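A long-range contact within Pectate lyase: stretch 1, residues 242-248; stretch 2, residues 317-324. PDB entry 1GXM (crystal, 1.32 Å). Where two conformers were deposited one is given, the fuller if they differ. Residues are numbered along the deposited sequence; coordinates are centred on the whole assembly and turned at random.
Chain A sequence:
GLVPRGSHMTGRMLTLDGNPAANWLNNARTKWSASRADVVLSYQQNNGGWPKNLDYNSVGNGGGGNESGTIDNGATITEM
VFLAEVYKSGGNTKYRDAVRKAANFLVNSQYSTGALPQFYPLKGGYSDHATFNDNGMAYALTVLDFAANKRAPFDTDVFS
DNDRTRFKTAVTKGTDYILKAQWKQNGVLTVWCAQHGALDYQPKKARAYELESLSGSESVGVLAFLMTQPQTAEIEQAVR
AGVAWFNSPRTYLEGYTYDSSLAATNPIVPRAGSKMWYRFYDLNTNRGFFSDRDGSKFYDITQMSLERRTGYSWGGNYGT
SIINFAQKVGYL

Stretch 1, residues 242-248: GVAWFNS
Stretch 2 (317-324) NYGTSIIN

Two helices of one chain, at least 72 residues apart in sequence at their touching positions, pack here through apolar contact, with no hydrogen bond passing between them. The first helix arrives from earlier in the chain and runs through F246; N247 is the first residue to leave helical phi/psi, at -92/13, and S248 continues extended at -97/139. After N317 the second stretch runs as helix, continuing beyond N324. The N-to-C directions make an angle of 134°, nearer antiparallel than parallel, with a signed crossing angle of -134° and a closest axial approach of 9.5 Å. The register follows from that sense: F246 CA lies 5.6 Å from G319 CA, and one turn back V243 CA lies 6.3 Å from I323 CA. Together the two stretches bury 299 Å².

Within the helical parts the backbone bonds are regular. On the first, F246 N donates to G242 O at 3.1 Å and N247 N to V243 O at 2.9 Å, before S248 N closes a tighter turn onto W245 O at 3.2 Å. On the second, I323 N donates to G319 O and N324 N to T320 O, both at 2.9 Å.

F246 is the centre of the contact. Its CA-to-CB bond points toward the second helix, and chi1 of -92° lies between wells, with chi2 at -76°. This setting lays the ring against G319, where F246 CD1 comes 3.6 Å from G319 CA. The glycine matters: an ideal CB there would point toward the first helix and sit only 3.2 Å from F246 CD1, a tight fit. The absent side chain thus leaves the aromatic ring room beside the backbone. I322, its CA-to-CB bond toward the first helix, has chi1 t (-158°) and chi2 p (68°) and covers one face of the ring, its CG2 4.0 Å from F246 CD2. Y318 also starts toward the partner, and its CB stands 4.4 Å from F246 CE1; chi1 m (-53°) then carries the phenol end away, while chi2 (-45°) sets the ring plane, so the contact uses the base of this side chain.

I323 works differently. Its CA-to-CB bond is sideways, but chi1 m (-71°) and chi2 t (170°) extend the side chain so that its end comes nearer the first helix. CD1 reaches 4.1 Å from F246 CB and 3.7 Å from F246 O, just where the helix is ending. The same I323 CD1 lies 3.8 Å from OD1 of N247, whose CA-to-CB bond is sideways, with chi1 t (-165°) and chi2 of 44°; a methyl offers that oxygen packing but no hydrogen bond.

V243, its CA-to-CB bond also sideways, has chi1 t (166°) and makes a looser contact, its CG2 4.5 Å from I322 CG1. A244 and T320 point away and take no part. The rule is simple: a large ring is accommodated by a glycine and covered on one face by a branched aliphatic residue, while a second isoleucine packs on the CB and backbone O of the same residue.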

# COMPACT_ATOMS: atom_id res chain seq x y z
N GLY A 242 -8.69 0.09 -13.58
CA GLY A 242 -7.47 -0.50 -13.04
C GLY A 242 -7.47 -2.02 -13.15
O GLY A 242 -6.46 -2.66 -13.48
N VAL A 243 -8.61 -2.62 -12.87
CA VAL A 243 -8.74 -4.06 -12.98
C VAL A 243 -8.60 -4.48 -14.44
O VAL A 243 -7.94 -5.47 -14.75
CB VAL A 243 -10.08 -4.54 -12.41
CG1 VAL A 243 -10.36 -5.98 -12.81
CG2 VAL A 243 -10.08 -4.36 -10.90
N ALA A 244 -9.19 -3.72 -15.35
CA ALA A 244 -9.07 -4.01 -16.77
C ALA A 244 -7.60 -3.94 -17.21
O ALA A 244 -7.16 -4.71 -18.03
CB ALA A 244 -9.89 -3.06 -17.58
N TRP A 245 -6.86 -2.99 -16.66
CA TRP A 245 -5.45 -2.89 -16.97
C TRP A 245 -4.72 -4.14 -16.52
O TRP A 245 -3.94 -4.70 -17.27
CB TRP A 245 -4.86 -1.62 -16.34
CG TRP A 245 -3.41 -1.44 -16.58
CD1 TRP A 245 -2.83 -0.84 -17.64
CD2 TRP A 245 -2.36 -1.89 -15.73
NE1 TRP A 245 -1.46 -0.89 -17.51
CE2 TRP A 245 -1.15 -1.50 -16.33
CE3 TRP A 245 -2.32 -2.55 -14.50
CZ2 TRP A 245 0.08 -1.77 -15.76
CZ3 TRP A 245 -1.10 -2.81 -13.94
CH2 TRP A 245 0.08 -2.42 -14.56
N PHE A 246 -4.99 -4.60 -15.32
CA PHE A 246 -4.33 -5.79 -14.81
C PHE A 246 -4.68 -7.00 -15.67
O PHE A 246 -3.87 -7.88 -15.89
CB PHE A 246 -4.71 -6.07 -13.37
CG PHE A 246 -3.78 -5.46 -12.39
CD1 PHE A 246 -2.55 -6.04 -12.17
CD2 PHE A 246 -4.09 -4.30 -11.70
CE1 PHE A 246 -1.65 -5.49 -11.31
CE2 PHE A 246 -3.21 -3.76 -10.82
CZ PHE A 246 -1.99 -4.34 -10.62
N ASN A 247 -5.93 -7.01 -16.14
CA ASN A 247 -6.48 -8.14 -16.87
C ASN A 247 -6.30 -8.03 -18.36
O ASN A 247 -6.93 -8.79 -19.10
CB ASN A 247 -7.95 -8.31 -16.53
CG ASN A 247 -8.50 -9.63 -16.95
OD1 ASN A 247 -7.87 -10.65 -16.75
ND2 ASN A 247 -9.69 -9.62 -17.53
N SER A 248 -5.46 -7.11 -18.82
CA SER A 248 -5.26 -6.91 -20.24
C SER A 248 -4.03 -7.65 -20.71
O SER A 248 -3.01 -7.65 -20.05
CB SER A 248 -5.02 -5.44 -20.54
OG SER A 248 -4.68 -5.24 -21.90
N ASN A 317 3.25 -12.43 -9.63
CA ASN A 317 1.89 -12.83 -9.83
C ASN A 317 0.92 -11.79 -9.27
O ASN A 317 -0.09 -12.12 -8.65
CB ASN A 317 1.78 -14.24 -9.21
CG ASN A 317 0.35 -14.69 -9.06
OD1 ASN A 317 -0.09 -15.33 -8.09
ND2 ASN A 317 -0.40 -14.38 -10.08
N TYR A 318 1.20 -10.52 -9.53
CA TYR A 318 0.52 -9.45 -8.81
C TYR A 318 -0.95 -9.37 -9.10
O TYR A 318 -1.73 -9.07 -8.23
CB TYR A 318 1.14 -8.12 -9.23
CG TYR A 318 2.62 -8.03 -9.09
CD1 TYR A 318 3.29 -8.48 -7.96
CD2 TYR A 318 3.38 -7.47 -10.10
CE1 TYR A 318 4.65 -8.37 -7.85
CE2 TYR A 318 4.72 -7.37 -10.00
CZ TYR A 318 5.37 -7.81 -8.89
OH TYR A 318 6.73 -7.67 -8.79
N GLY A 319 -1.32 -9.59 -10.35
CA GLY A 319 -2.70 -9.37 -10.77
C GLY A 319 -3.71 -10.41 -10.33
O GLY A 319 -4.89 -10.11 -10.25
N THR A 320 -3.28 -11.63 -10.06
CA THR A 320 -4.20 -12.73 -9.77
C THR A 320 -5.19 -12.37 -8.71
O THR A 320 -6.39 -12.53 -8.88
CB THR A 320 -3.39 -13.97 -9.39
OG1 THR A 320 -2.59 -14.30 -10.53
CG2 THR A 320 -4.29 -15.18 -9.12
N SER A 321 -4.69 -11.85 -7.60
CA SER A 321 -5.55 -11.62 -6.45
C SER A 321 -6.63 -10.58 -6.77
O SER A 321 -7.81 -10.77 -6.47
CB SER A 321 -4.72 -11.21 -5.25
OG SER A 321 -4.09 -9.98 -5.45
N ILE A 322 -6.24 -9.47 -7.39
CA ILE A 322 -7.22 -8.42 -7.63
C ILE A 322 -8.17 -8.79 -8.74
O ILE A 322 -9.33 -8.42 -8.70
CB ILE A 322 -6.54 -7.04 -7.89
CG1 ILE A 322 -7.53 -5.91 -7.59
CG2 ILE A 322 -5.95 -6.94 -9.27
CD1 ILE A 322 -7.88 -5.77 -6.13
N ILE A 323 -7.69 -9.52 -9.73
CA ILE A 323 -8.55 -9.95 -10.84
C ILE A 323 -9.60 -10.92 -10.33
O ILE A 323 -10.78 -10.79 -10.66
CB ILE A 323 -7.71 -10.59 -11.95
CG1 ILE A 323 -6.91 -9.49 -12.65
CG2 ILE A 323 -8.58 -11.37 -12.93
CD1 ILE A 323 -5.88 -10.02 -13.59
N ASN A 324 -9.19 -11.86 -9.50
CA ASN A 324 -10.13 -12.85 -9.00
C ASN A 324 -11.13 -12.19 -8.08
O ASN A 324 -12.31 -12.54 -8.09
CB ASN A 324 -9.41 -13.99 -8.29
CG ASN A 324 -8.68 -14.91 -9.27
OD1 ASN A 324 -7.81 -15.68 -8.86
ND2 ASN A 324 -9.00 -14.80 -10.55